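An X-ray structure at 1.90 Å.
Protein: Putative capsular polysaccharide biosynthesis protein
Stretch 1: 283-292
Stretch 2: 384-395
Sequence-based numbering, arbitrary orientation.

Stretch 1 (283-292) SLLQRRKDIV
Stretch 2 (384-395) PLHTKLSDEEVD

Ile291 forms the apolar centre of the contact. Its CA-to-CB bond points toward the other stretch, with chi1 m and chi2 t. Ile291 CG2 lies 3.5 Å from Leu385 CD1, 3.8 Å from Val394 CG2 and 4.1 Å from Leu389 CD1. One methyl therefore touches three apolar side chains of the second stretch. Ile291 CD1 also packs 3.4 Å from the backbone O of His386.

Leu385 is t at chi1 and p at chi2. Its CA-to-CB bond points sideways, but the end of the side chain comes nearer. Leu385 CD2 meets Val292 CG2 at 3.6 Å. Val292 and Val394 are both t, and Leu389 is m, t. Burial of these side chains away from water favours the packing.

Residues 283-292 are helical throughout, with phi near -60° and psi near -45°, and the helix runs on in both directions. Residues 384-390 are non-helical. Leu385 (-146/99) and His386 (-160/171) are extended. A type I turn then runs from His386 to Leu389, with Thr387 at -90/1 and Lys388 at -90/-6; a weak bond joins Leu389 N to His386 O at 3.4 Å. Ser390 caps the helix that starts at Asp391: Ser390 OG accepts from Glu393 N at 3.1 Å. Ser390 N donates to Glu393 OE1 at 3.1 Å. The register places Arg287 CA 6.4 Å from Thr387 CA and Ile291 CA 7.2 Å from Val394 CA.

Thr387 (chi1 p) packs its methyl against the first helix. Thr387 CG2 is 3.8 Å from both Leu284 CD2 and Leu284 O, and 4.1 Å from Arg287 CB. Leu284 is m, t.

Arg288 (m, t, t, chi4 -93°) points sideways at CA-to-CB, but its end comes nearer. Arg288 NH1 gives a weak hydrogen bond to Leu385 O at 2.9 Å, with an angle of 126°. His386 CA lies over one guanidinium face, 3.6 Å from Arg288 NH2.

Arg287 makes the polar edge. It is t, p, t with chi4 149°, and its CA-to-CB bond points toward the second stretch. Arg287 NH2 donates to Leu389 O at 2.8 Å and nearly straight, at 169°. Arg287 NH1 and NH2 each donate to Asp391 OD1 at 2.8 Å, in a salt bridge that pairs opposite charges. Asp391 is m, with chi2 -17°. These acceptors lie at the guanidinium edge, where its N-H groups point. A water accepts from Arg287 NE at 2.8 Å and its O donates to Thr387 O at 2.7 Å and Leu389 O at 2.4 Å.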

# COMPACT_ATOMS: atom_id res chain seq x y z
N SER A 283 -18.69 -21.00 9.50
CA SER A 283 -20.05 -20.98 8.90
C SER A 283 -20.07 -20.59 7.40
O SER A 283 -20.86 -21.13 6.60
CB SER A 283 -21.00 -20.07 9.67
OG SER A 283 -20.66 -18.72 9.46
N LEU A 284 -19.22 -19.64 7.04
CA LEU A 284 -19.10 -19.21 5.61
C LEU A 284 -18.58 -20.33 4.73
O LEU A 284 -19.11 -20.60 3.67
CB LEU A 284 -18.23 -17.97 5.50
CG LEU A 284 -18.83 -16.73 6.18
CD1 LEU A 284 -17.85 -15.55 6.16
CD2 LEU A 284 -20.15 -16.28 5.59
N LEU A 285 -17.56 -21.00 5.22
CA LEU A 285 -17.00 -22.15 4.56
C LEU A 285 -18.05 -23.26 4.38
O LEU A 285 -18.08 -23.90 3.34
CB LEU A 285 -15.78 -22.67 5.32
CG LEU A 285 -14.50 -21.83 5.26
CD1 LEU A 285 -13.38 -22.59 5.96
CD2 LEU A 285 -14.10 -21.52 3.83
N GLN A 286 -18.90 -23.48 5.41
CA GLN A 286 -19.94 -24.52 5.36
C GLN A 286 -20.97 -24.19 4.28
O GLN A 286 -21.28 -25.03 3.45
CB GLN A 286 -20.60 -24.70 6.73
CG GLN A 286 -21.67 -25.81 6.77
CD GLN A 286 -21.13 -27.18 6.38
OE1 GLN A 286 -20.10 -27.61 6.88
NE2 GLN A 286 -21.79 -27.84 5.43
N ARG A 287 -21.45 -22.94 4.27
CA ARG A 287 -22.37 -22.49 3.22
C ARG A 287 -21.79 -22.68 1.81
O ARG A 287 -22.48 -23.18 0.92
CB ARG A 287 -22.79 -21.04 3.41
CG ARG A 287 -23.81 -20.52 2.38
CD ARG A 287 -25.10 -21.33 2.33
NE ARG A 287 -25.94 -20.88 1.23
CZ ARG A 287 -26.79 -21.63 0.52
NH1 ARG A 287 -26.99 -22.93 0.80
NH2 ARG A 287 -27.51 -21.08 -0.46
N ARG A 288 -20.51 -22.37 1.62
CA ARG A 288 -19.87 -22.56 0.30
C ARG A 288 -19.83 -24.05 -0.11
O ARG A 288 -20.03 -24.41 -1.29
CB ARG A 288 -18.47 -21.97 0.28
CG ARG A 288 -18.49 -20.47 0.40
CD ARG A 288 -17.11 -19.84 0.43
NE ARG A 288 -17.23 -18.40 0.16
CZ ARG A 288 -17.12 -17.81 -1.04
NH1 ARG A 288 -16.84 -18.50 -2.15
NH2 ARG A 288 -17.26 -16.50 -1.12
N LYS A 289 -19.57 -24.91 0.88
CA LYS A 289 -19.61 -26.35 0.67
C LYS A 289 -20.98 -26.80 0.13
O LYS A 289 -21.06 -27.51 -0.88
CB LYS A 289 -19.25 -27.08 1.97
CG LYS A 289 -19.25 -28.59 1.80
CD LYS A 289 -19.15 -29.32 3.13
CE LYS A 289 -18.20 -30.54 2.99
NZ LYS A 289 -17.76 -31.07 4.32
N ASP A 290 -22.03 -26.37 0.82
CA ASP A 290 -23.41 -26.69 0.44
C ASP A 290 -23.76 -26.20 -0.96
O ASP A 290 -24.48 -26.90 -1.68
CB ASP A 290 -24.39 -26.10 1.43
CG ASP A 290 -24.27 -26.68 2.84
OD1 ASP A 290 -23.54 -27.67 3.08
OD2 ASP A 290 -24.89 -26.08 3.74
N ILE A 291 -23.31 -25.00 -1.34
CA ILE A 291 -23.54 -24.49 -2.70
C ILE A 291 -22.78 -25.35 -3.70
O ILE A 291 -23.33 -25.69 -4.73
CB ILE A 291 -23.14 -23.00 -2.86
CG1 ILE A 291 -24.10 -22.13 -2.03
CG2 ILE A 291 -23.18 -22.56 -4.33
CD1 ILE A 291 -23.54 -20.78 -1.70
N VAL A 292 -21.52 -25.67 -3.41
CA VAL A 292 -20.70 -26.45 -4.35
C VAL A 292 -21.29 -27.83 -4.55
O VAL A 292 -21.42 -28.29 -5.68
CB VAL A 292 -19.21 -26.52 -3.95
CG1 VAL A 292 -18.46 -27.58 -4.72
CG2 VAL A 292 -18.54 -25.16 -4.21
N PRO A 384 -21.08 -17.89 -10.20
CA PRO A 384 -21.05 -17.24 -8.93
C PRO A 384 -20.94 -18.25 -7.77
O PRO A 384 -21.58 -19.32 -7.82
CB PRO A 384 -22.41 -16.53 -8.89
CG PRO A 384 -22.69 -16.21 -10.29
CD PRO A 384 -22.26 -17.48 -10.98
N LEU A 385 -20.08 -17.94 -6.81
CA LEU A 385 -19.93 -18.76 -5.58
C LEU A 385 -19.60 -17.82 -4.43
O LEU A 385 -18.46 -17.38 -4.28
CB LEU A 385 -18.84 -19.81 -5.73
CG LEU A 385 -18.63 -20.79 -4.56
CD1 LEU A 385 -19.89 -21.51 -4.18
CD2 LEU A 385 -17.52 -21.78 -4.87
N HIS A 386 -20.63 -17.49 -3.66
CA HIS A 386 -20.52 -16.61 -2.54
C HIS A 386 -21.72 -16.88 -1.64
O HIS A 386 -22.70 -17.53 -2.04
CB HIS A 386 -20.52 -15.16 -3.01
CG HIS A 386 -21.68 -14.79 -3.88
ND1 HIS A 386 -22.92 -14.43 -3.37
CD2 HIS A 386 -21.80 -14.71 -5.22
CE1 HIS A 386 -23.74 -14.14 -4.37
NE2 HIS A 386 -23.09 -14.31 -5.50
N THR A 387 -21.67 -16.28 -0.45
CA THR A 387 -22.60 -16.66 0.62
C THR A 387 -23.91 -15.87 0.64
O THR A 387 -24.70 -16.05 1.53
CB THR A 387 -21.89 -16.54 1.97
OG1 THR A 387 -21.19 -15.28 2.02
CG2 THR A 387 -20.89 -17.67 2.09
N LYS A 388 -24.08 -14.95 -0.31
CA LYS A 388 -25.36 -14.30 -0.54
C LYS A 388 -26.25 -15.03 -1.56
O LYS A 388 -27.41 -14.66 -1.73
CB LYS A 388 -25.14 -12.84 -0.98
CG LYS A 388 -24.20 -12.02 -0.08
CD LYS A 388 -24.80 -11.73 1.28
CE LYS A 388 -25.85 -10.64 1.25
NZ LYS A 388 -26.23 -10.30 2.65
N LEU A 389 -25.73 -16.08 -2.20
CA LEU A 389 -26.55 -16.91 -3.10
C LEU A 389 -27.62 -17.70 -2.32
O LEU A 389 -27.29 -18.40 -1.37
CB LEU A 389 -25.69 -17.94 -3.85
CG LEU A 389 -24.76 -17.46 -4.95
CD1 LEU A 389 -23.89 -18.62 -5.41
CD2 LEU A 389 -25.56 -16.89 -6.11
N SER A 390 -28.87 -17.59 -2.74
CA SER A 390 -29.91 -18.49 -2.25
C SER A 390 -29.85 -19.84 -3.00
O SER A 390 -29.37 -19.92 -4.14
CB SER A 390 -31.28 -17.86 -2.48
OG SER A 390 -31.56 -17.77 -3.87
N ASP A 391 -30.40 -20.87 -2.38
CA ASP A 391 -30.60 -22.16 -3.06
C ASP A 391 -31.39 -22.03 -4.38
O ASP A 391 -31.03 -22.66 -5.36
CB ASP A 391 -31.23 -23.17 -2.10
CG ASP A 391 -30.28 -23.59 -0.98
OD1 ASP A 391 -29.05 -23.37 -1.10
OD2 ASP A 391 -30.73 -24.11 0.04
N GLU A 392 -32.42 -21.19 -4.40
CA GLU A 392 -33.26 -20.98 -5.59
C GLU A 392 -32.42 -20.39 -6.75
O GLU A 392 -32.57 -20.78 -7.90
CB GLU A 392 -34.44 -20.05 -5.28
CG GLU A 392 -35.50 -20.63 -4.35
CD GLU A 392 -35.19 -20.54 -2.83
OE1 GLU A 392 -34.08 -20.11 -2.40
OE2 GLU A 392 -36.10 -20.92 -2.06
N GLU A 393 -31.55 -19.45 -6.42
CA GLU A 393 -30.62 -18.88 -7.41
C GLU A 393 -29.64 -19.93 -7.97
O GLU A 393 -29.43 -19.99 -9.18
CB GLU A 393 -29.86 -17.71 -6.80
CG GLU A 393 -30.74 -16.49 -6.60
CD GLU A 393 -30.09 -15.38 -5.80
OE1 GLU A 393 -29.12 -15.61 -5.05
OE2 GLU A 393 -30.54 -14.24 -5.95
N VAL A 394 -29.08 -20.75 -7.08
CA VAL A 394 -28.18 -21.82 -7.49
C VAL A 394 -28.91 -22.78 -8.46
O VAL A 394 -28.39 -23.12 -9.52
CB VAL A 394 -27.56 -22.58 -6.29
CG1 VAL A 394 -26.68 -23.73 -6.78
CG2 VAL A 394 -26.70 -21.68 -5.41
N ASP A 395 -30.13 -23.18 -8.09
CA ASP A 395 -30.97 -24.05 -8.94
C ASP A 395 -31.23 -23.41 -10.29
O ASP A 395 -31.14 -24.06 -11.33
CB ASP A 395 -32.28 -24.39 -8.25
CG ASP A 395 -32.09 -25.32 -7.06
OD1 ASP A 395 -30.98 -25.88 -6.86
OD2 ASP A 395 -33.06 -25.51 -6.31
O HOH W 1 -26.27 -18.10 0.82